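Local atomic coordinates of restriction endonuclease S subunits (Thermoanaerobacter tengcongensis, PDB entry 3OKG), a protein that probably binds DNA as the specificity subunit of a type I restriction-modification system, whose methyltransferase is built from M and S polypeptides. Residues M15-G18 and P19-P23; A123-E126 and F127-E131. One frame throughout, in Å; residues are numbered along the deposited sequence.

Interaction 1: residues M15-G18 and P19-P23; sequences MTEG and PYKLP
Glu17 and Lys21 meet across a chain reversal in which the glutamate carboxylate touches the lysine's carbons more closely than its ammonium. The close part is the carboxylate against the lysine methylenes: Glu17 OE2 lies 3.3 Å from Lys21 CE, and Glu17 OE1 lies 3.7 Å from Lys21 CG, so the carboxylate lies across the lysine chain at a slant. Lys21 holds CG anti to its backbone N (chi1 -174°) and stays extended until a bend at chi4, which leaves NZ 3.7 Å from Glu17 OE2, a long salt bridge, probably little more than charge attraction. The turn itself is taken at Gly18 and Pro19. Gly18 has a positive phi of 80°, and a CB there would run into Pro19 CD.

The loose side is filled by water. One molecule donates to Glu17 O at 2.8 Å and accepts from Leu22 N at 3.1 Å, spanning the reversal where direct backbone bonds are lacking. A second donates to Leu22 O at 2.8 Å and has only weak bonds to Lys21 NZ and Glu17 OE1. The CB of Tyr20 points away from 15-18, and its ring meets Trp28 edge-to-face, while its hydroxyl bonds to Phe408 O. Such a water-bridged turn is a surface loop, here the N-terminal lead into strand 27-30.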
ATOM      1  N   MET A  15     -22.931 -17.188  28.450  1.00 75.40           N
ATOM      2  CA  MET A  15     -23.481 -17.747  29.680  1.00 50.67           C
ATOM      3  C   MET A  15     -22.554 -17.514  30.864  1.00 53.69           C
ATOM      4  O   MET A  15     -22.309 -16.379  31.272  1.00 55.83           O
ATOM      5  CB  MET A  15     -23.733 -19.247  29.511  1.00 60.32           C
ATOM      6  CG  MET A  15     -22.835 -19.925  28.490  1.00 78.51           C
ATOM      7  SD  MET A  15     -22.631 -21.680  28.848  1.00 98.46           S
ATOM      8  CE  MET A  15     -21.931 -21.571  30.494  1.00 46.07           C
ATOM      9  N   THR A  16     -22.053 -18.608  31.421  1.00 39.86           N
ATOM     10  CA  THR A  16     -20.950 -18.540  32.369  1.00 45.58           C
ATOM     11  C   THR A  16     -19.639 -18.370  31.617  1.00 35.93           C
ATOM     12  O   THR A  16     -18.579 -18.239  32.236  1.00 43.34           O
ATOM     13  CB  THR A  16     -20.833 -19.832  33.185  1.00 47.34           C
ATOM     14  OG1 THR A  16     -22.120 -20.452  33.283  1.00 88.74           O
ATOM     15  CG2 THR A  16     -20.309 -19.540  34.581  1.00 47.72           C
ATOM     16  N   GLU A  17     -19.697 -18.403  30.289  1.00 37.82           N
ATOM     17  CA  GLU A  17     -18.464 -18.397  29.487  1.00 31.45           C
ATOM     18  C   GLU A  17     -17.854 -17.007  29.276  1.00 32.72           C
ATOM     19  O   GLU A  17     -16.702 -16.916  28.875  1.00 39.20           O
ATOM     20  CB  GLU A  17     -18.689 -19.050  28.110  1.00 36.44           C
ATOM     21  CG  GLU A  17     -19.270 -20.458  28.143  1.00 66.24           C
ATOM     22  CD  GLU A  17     -18.225 -21.543  28.337  1.00 72.75           C
ATOM     23  OE1 GLU A  17     -17.168 -21.268  28.953  1.00 82.81           O
ATOM     24  OE2 GLU A  17     -18.472 -22.681  27.873  1.00 75.60           O
ATOM     25  N   GLY A  18     -18.623 -15.939  29.490  1.00 30.97           N
ATOM     26  CA  GLY A  18     -18.122 -14.590  29.243  1.00 32.96           C
ATOM     27  C   GLY A  18     -18.197 -14.262  27.766  1.00 39.45           C
ATOM     28  O   GLY A  18     -18.874 -14.975  27.030  1.00 33.75           O
ATOM     29  N   PRO A  19     -17.507 -13.194  27.316  1.00 26.98           N
ATOM     30  CA  PRO A  19     -17.628 -12.762  25.911  1.00 28.72           C
ATOM     31  C   PRO A  19     -17.488 -13.881  24.899  1.00 35.72           C
ATOM     32  O   PRO A  19     -18.259 -13.908  23.950  1.00 38.17           O
ATOM     33  CB  PRO A  19     -16.483 -11.752  25.743  1.00 25.91           C
ATOM     34  CG  PRO A  19     -16.322 -11.171  27.109  1.00 28.65           C
ATOM     35  CD  PRO A  19     -16.603 -12.322  28.082  1.00 30.60           C
ATOM     36  N   TYR A  20     -16.496 -14.749  25.064  1.00 25.58           N
ATOM     37  CA  TYR A  20     -16.356 -15.942  24.238  1.00 26.79           C
ATOM     38  C   TYR A  20     -15.617 -16.979  25.059  1.00 33.72           C
ATOM     39  O   TYR A  20     -15.031 -16.652  26.086  1.00 26.37           O
ATOM     40  CB  TYR A  20     -15.656 -15.676  22.894  1.00 30.68           C
ATOM     41  CG  TYR A  20     -14.271 -15.077  23.000  1.00 27.60           C
ATOM     42  CD1 TYR A  20     -13.166 -15.875  23.255  1.00 27.60           C
ATOM     43  CD2 TYR A  20     -14.070 -13.704  22.841  1.00 29.80           C
ATOM     44  CE1 TYR A  20     -11.884 -15.306  23.364  1.00 23.44           C
ATOM     45  CE2 TYR A  20     -12.817 -13.143  22.939  1.00 29.27           C
ATOM     46  CZ  TYR A  20     -11.724 -13.955  23.199  1.00 21.96           C
ATOM     47  OH  TYR A  20     -10.477 -13.386  23.312  1.00 25.22           O
ATOM     48  N   LYS A  21     -15.663 -18.225  24.610  1.00 28.60           N
ATOM     49  CA  LYS A  21     -15.180 -19.347  25.400  1.00 31.73           C
ATOM     50  C   LYS A  21     -13.650 -19.461  25.334  1.00 29.80           C
ATOM     51  O   LYS A  21     -13.071 -19.486  24.258  1.00 28.77           O
ATOM     52  CB  LYS A  21     -15.806 -20.645  24.891  1.00 33.81           C
ATOM     53  CG  LYS A  21     -15.477 -21.866  25.729  1.00 33.28           C
ATOM     54  CD  LYS A  21     -16.002 -23.126  25.037  1.00 58.21           C
ATOM     55  CE  LYS A  21     -16.274 -24.240  26.032  1.00 62.54           C
ATOM     56  NZ  LYS A  21     -15.264 -24.266  27.120  1.00 69.55           N
ATOM     57  N   LEU A  22     -13.013 -19.553  26.494  1.00 28.54           N
ATOM     58  CA  LEU A  22     -11.547 -19.569  26.579  1.00 25.07           C
ATOM     59  C   LEU A  22     -11.091 -20.980  26.860  1.00 30.86           C
ATOM     60  O   LEU A  22     -11.885 -21.790  27.373  1.00 27.47           O
ATOM     61  CB  LEU A  22     -11.090 -18.691  27.743  1.00 25.66           C
ATOM     62  CG  LEU A  22     -11.520 -17.233  27.668  1.00 24.65           C
ATOM     63  CD1 LEU A  22     -11.021 -16.476  28.883  1.00 22.00           C
ATOM     64  CD2 LEU A  22     -11.017 -16.613  26.385  1.00 24.61           C
ATOM     65  N   PRO A  23      -9.829 -21.287  26.531  1.00 31.73           N
ATOM     66  CA  PRO A  23      -9.281 -22.608  26.864  1.00 24.89           C
ATOM     67  C   PRO A  23      -9.354 -22.861  28.357  1.00 29.39           C
ATOM     68  O   PRO A  23      -9.436 -21.920  29.141  1.00 29.90           O
ATOM     69  CB  PRO A  23      -7.821 -22.510  26.416  1.00 28.16           C
ATOM     70  CG  PRO A  23      -7.850 -21.501  25.284  1.00 24.85           C
ATOM     71  CD  PRO A  23      -8.875 -20.481  25.733  1.00 21.62           C
TER
HETATM   72  O   HOH W   1     -14.732 -18.913  29.013  1.00 30.09           O
HETATM   73  O   HOH W   2     -13.961 -22.257  29.231  1.00 52.00           O

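Interaction 2: residues A123-E126 and F127-E131; sequences ANRE and FAEPE
Asn124 binds the residues that follow it through both its backbone and its side chain, and the backbone hydrogen bonds come first. Its carbonyl oxygen accepts from Phe127 N at 2.8 Å and from Ala128 N at 3.0 Å, the two donors arriving from opposite faces of the carbonyl plane. The side chain adds an Asx turn: with CG anti to the backbone N (chi1 179°), OD1 takes the Glu126 N-H at 3.1 Å, the donor sitting above the amide carbonyl plane. A leucine in place of Asn124 would probably leave the Glu126 N-H without this acceptor and the tight turn less firmly set.

Among the packing contacts, Asn124 ND2 comes obliquely to the Phe127 ring, 3.5 Å from CE2, with amide and ring planes 63° apart. Ala123 CB rests 3.9 Å from Pro130 CD, and that same proline carbon lies over one face of the Arg125 guanidinium, whose side chain doubles back at chi2 and chi3 to cross the proline at about a right angle.

Charge provides the third kind. Arg125 NH2 and Glu129 OE1 form a salt bridge at 3.5 Å, but the oxygen stands well out of the guanidinium plane and no N-H points at it. Water makes the directed link, accepting from NH2 in the guanidinium plane and donating to Glu129 OE2, which also pairs with Arg178.

The turn thus carries the chain from strand 118-121 into helix 130-137, with Glu129 at the N-cap position. Gln177 of helix 174-216 bonds to Phe127 O and Glu129 N, Leu133 packs on Ala123 and Ala128, and Leu104 of strand 102-104 touches Pro130.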
ATOM      1  N   ALA A 123       1.188  -3.835  35.232  1.00 17.93           N
ATOM      2  CA  ALA A 123       0.799  -5.215  35.495  1.00 21.31           C
ATOM      3  C   ALA A 123       1.065  -5.582  36.926  1.00 23.48           C
ATOM      4  O   ALA A 123       2.147  -5.312  37.440  1.00 21.59           O
ATOM      5  CB  ALA A 123       1.565  -6.176  34.595  1.00 20.14           C
ATOM      6  N   ASN A 124       0.092  -6.208  37.564  1.00 15.34           N
ATOM      7  CA  ASN A 124       0.342  -6.905  38.817  1.00 22.10           C
ATOM      8  C   ASN A 124       0.945  -8.242  38.410  1.00 25.87           C
ATOM      9  O   ASN A 124       0.246  -9.119  37.887  1.00 20.83           O
ATOM     10  CB  ASN A 124      -0.962  -7.121  39.595  1.00 18.47           C
ATOM     11  CG  ASN A 124      -0.742  -7.870  40.917  1.00 15.66           C
ATOM     12  OD1 ASN A 124       0.299  -8.477  41.122  1.00 24.17           O
ATOM     13  ND2 ASN A 124      -1.744  -7.828  41.800  1.00 23.72           N
ATOM     14  N   ARG A 125       2.245  -8.395  38.640  1.00 18.03           N
ATOM     15  CA  ARG A 125       2.992  -9.546  38.134  1.00 22.14           C
ATOM     16  C   ARG A 125       2.583 -10.874  38.740  1.00 23.37           C
ATOM     17  O   ARG A 125       2.995 -11.934  38.261  1.00 25.56           O
ATOM     18  CB  ARG A 125       4.490  -9.335  38.358  1.00 25.99           C
ATOM     19  CG  ARG A 125       4.977  -8.003  37.804  1.00 37.65           C
ATOM     20  CD  ARG A 125       5.026  -8.068  36.302  1.00 31.86           C
ATOM     21  NE  ARG A 125       5.667  -9.307  35.848  1.00 38.09           N
ATOM     22  CZ  ARG A 125       6.958  -9.428  35.540  1.00 37.16           C
ATOM     23  NH1 ARG A 125       7.772  -8.383  35.631  1.00 50.46           N
ATOM     24  NH2 ARG A 125       7.439 -10.601  35.152  1.00 36.19           N
ATOM     25  N   GLU A 126       1.781 -10.827  39.787  1.00 19.78           N
ATOM     26  CA  GLU A 126       1.207 -12.059  40.312  1.00 24.10           C
ATOM     27  C   GLU A 126       0.184 -12.646  39.336  1.00 25.60           C
ATOM     28  O   GLU A 126      -0.156 -13.816  39.439  1.00 21.13           O
ATOM     29  CB  GLU A 126       0.575 -11.830  41.691  1.00 25.17           C
ATOM     30  CG  GLU A 126       1.613 -11.706  42.803  1.00 44.14           C
ATOM     31  CD  GLU A 126       2.091 -13.080  43.303  1.00 67.76           C
ATOM     32  OE1 GLU A 126       1.475 -13.628  44.247  1.00 51.37           O
ATOM     33  OE2 GLU A 126       3.082 -13.611  42.754  1.00 35.31           O
ATOM     34  N   PHE A 127      -0.308 -11.840  38.398  1.00 19.32           N
ATOM     35  CA  PHE A 127      -1.438 -12.278  37.543  1.00 18.79           C
ATOM     36  C   PHE A 127      -1.189 -12.069  36.067  1.00 22.24           C
ATOM     37  O   PHE A 127      -1.766 -12.771  35.248  1.00 19.07           O
ATOM     38  CB  PHE A 127      -2.734 -11.516  37.861  1.00 20.20           C
ATOM     39  CG  PHE A 127      -3.203 -11.663  39.290  1.00 28.34           C
ATOM     40  CD1 PHE A 127      -3.461 -12.916  39.826  1.00 32.45           C
ATOM     41  CD2 PHE A 127      -3.389 -10.538  40.089  1.00 25.09           C
ATOM     42  CE1 PHE A 127      -3.892 -13.047  41.142  1.00 33.55           C
ATOM     43  CE2 PHE A 127      -3.834 -10.651  41.427  1.00 29.01           C
ATOM     44  CZ  PHE A 127      -4.075 -11.911  41.947  1.00 34.59           C
ATOM     45  N   ALA A 128      -0.378 -11.071  35.718  1.00 17.13           N
ATOM     46  CA  ALA A 128      -0.242 -10.713  34.307  1.00 13.64           C
ATOM     47  C   ALA A 128       1.172 -10.308  33.973  1.00 16.36           C
ATOM     48  O   ALA A 128       1.837  -9.599  34.752  1.00 21.20           O
ATOM     49  CB  ALA A 128      -1.224  -9.559  33.951  1.00 17.82           C
ATOM     50  N   GLU A 129       1.614 -10.715  32.797  1.00 18.29           N
ATOM     51  CA  GLU A 129       2.900 -10.283  32.242  1.00 21.29           C
ATOM     52  C   GLU A 129       2.726  -8.964  31.481  1.00 21.73           C
ATOM     53  O   GLU A 129       1.792  -8.845  30.683  1.00 19.60           O
ATOM     54  CB  GLU A 129       3.382 -11.324  31.241  1.00 21.85           C
ATOM     55  CG  GLU A 129       3.675 -12.662  31.882  1.00 21.87           C
ATOM     56  CD  GLU A 129       5.008 -12.666  32.603  1.00 36.50           C
ATOM     57  OE1 GLU A 129       5.875 -11.852  32.243  1.00 42.06           O
ATOM     58  OE2 GLU A 129       5.177 -13.481  33.522  1.00 36.71           O
ATOM     59  N   PRO A 130       3.612  -7.981  31.722  1.00 18.83           N
ATOM     60  CA  PRO A 130       3.520  -6.700  30.996  1.00 18.72           C
ATOM     61  C   PRO A 130       3.424  -6.880  29.475  1.00 18.73           C
ATOM     62  O   PRO A 130       2.634  -6.209  28.836  1.00 15.23           O
ATOM     63  CB  PRO A 130       4.833  -5.975  31.375  1.00 21.13           C
ATOM     64  CG  PRO A 130       5.141  -6.487  32.795  1.00 24.19           C
ATOM     65  CD  PRO A 130       4.588  -7.933  32.838  1.00 20.59           C
ATOM     66  N   GLU A 131       4.228  -7.768  28.904  1.00 15.51           N
ATOM     67  CA  GLU A 131       4.238  -7.919  27.449  1.00 17.67           C
ATOM     68  C   GLU A 131       2.906  -8.490  26.963  1.00 18.71           C
ATOM     69  O   GLU A 131       2.467  -8.192  25.837  1.00 17.66           O
ATOM     70  CB  GLU A 131       5.383  -8.849  27.006  1.00 19.26           C
ATOM     71  CG  GLU A 131       6.792  -8.242  27.137  1.00 22.83           C
ATOM     72  CD  GLU A 131       7.323  -8.140  28.586  1.00 39.59           C
ATOM     73  OE1 GLU A 131       8.368  -7.465  28.756  1.00 31.27           O
ATOM     74  OE2 GLU A 131       6.731  -8.717  29.550  1.00 23.93           O
TER
HETATM   75  O   HOH W   3       7.118 -13.800  34.993  1.00 39.98           O

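How the interactions relate
Both interactions are local reversals, yet their burial differs. Interaction 1 is a surface contact near the N-terminus, leading into strand 27-30; interaction 2, partly buried, joins strand 118-121 to helix 130-137. Their centres lie 22 Å apart and their nearest atoms about 12 Å, so they do not touch. Each pairs an acidic and a basic residue without a directed bond between them; a water links the two charges in each, weakly in interaction 1. In 15-23 water also spans the backbone, whereas in 123-131 direct backbone bonds and apolar packing close the turn. Outside contacts differ too: residues 19-23 lean on strands 27-30 and 168-171, residues 127-131 on helix 174-216.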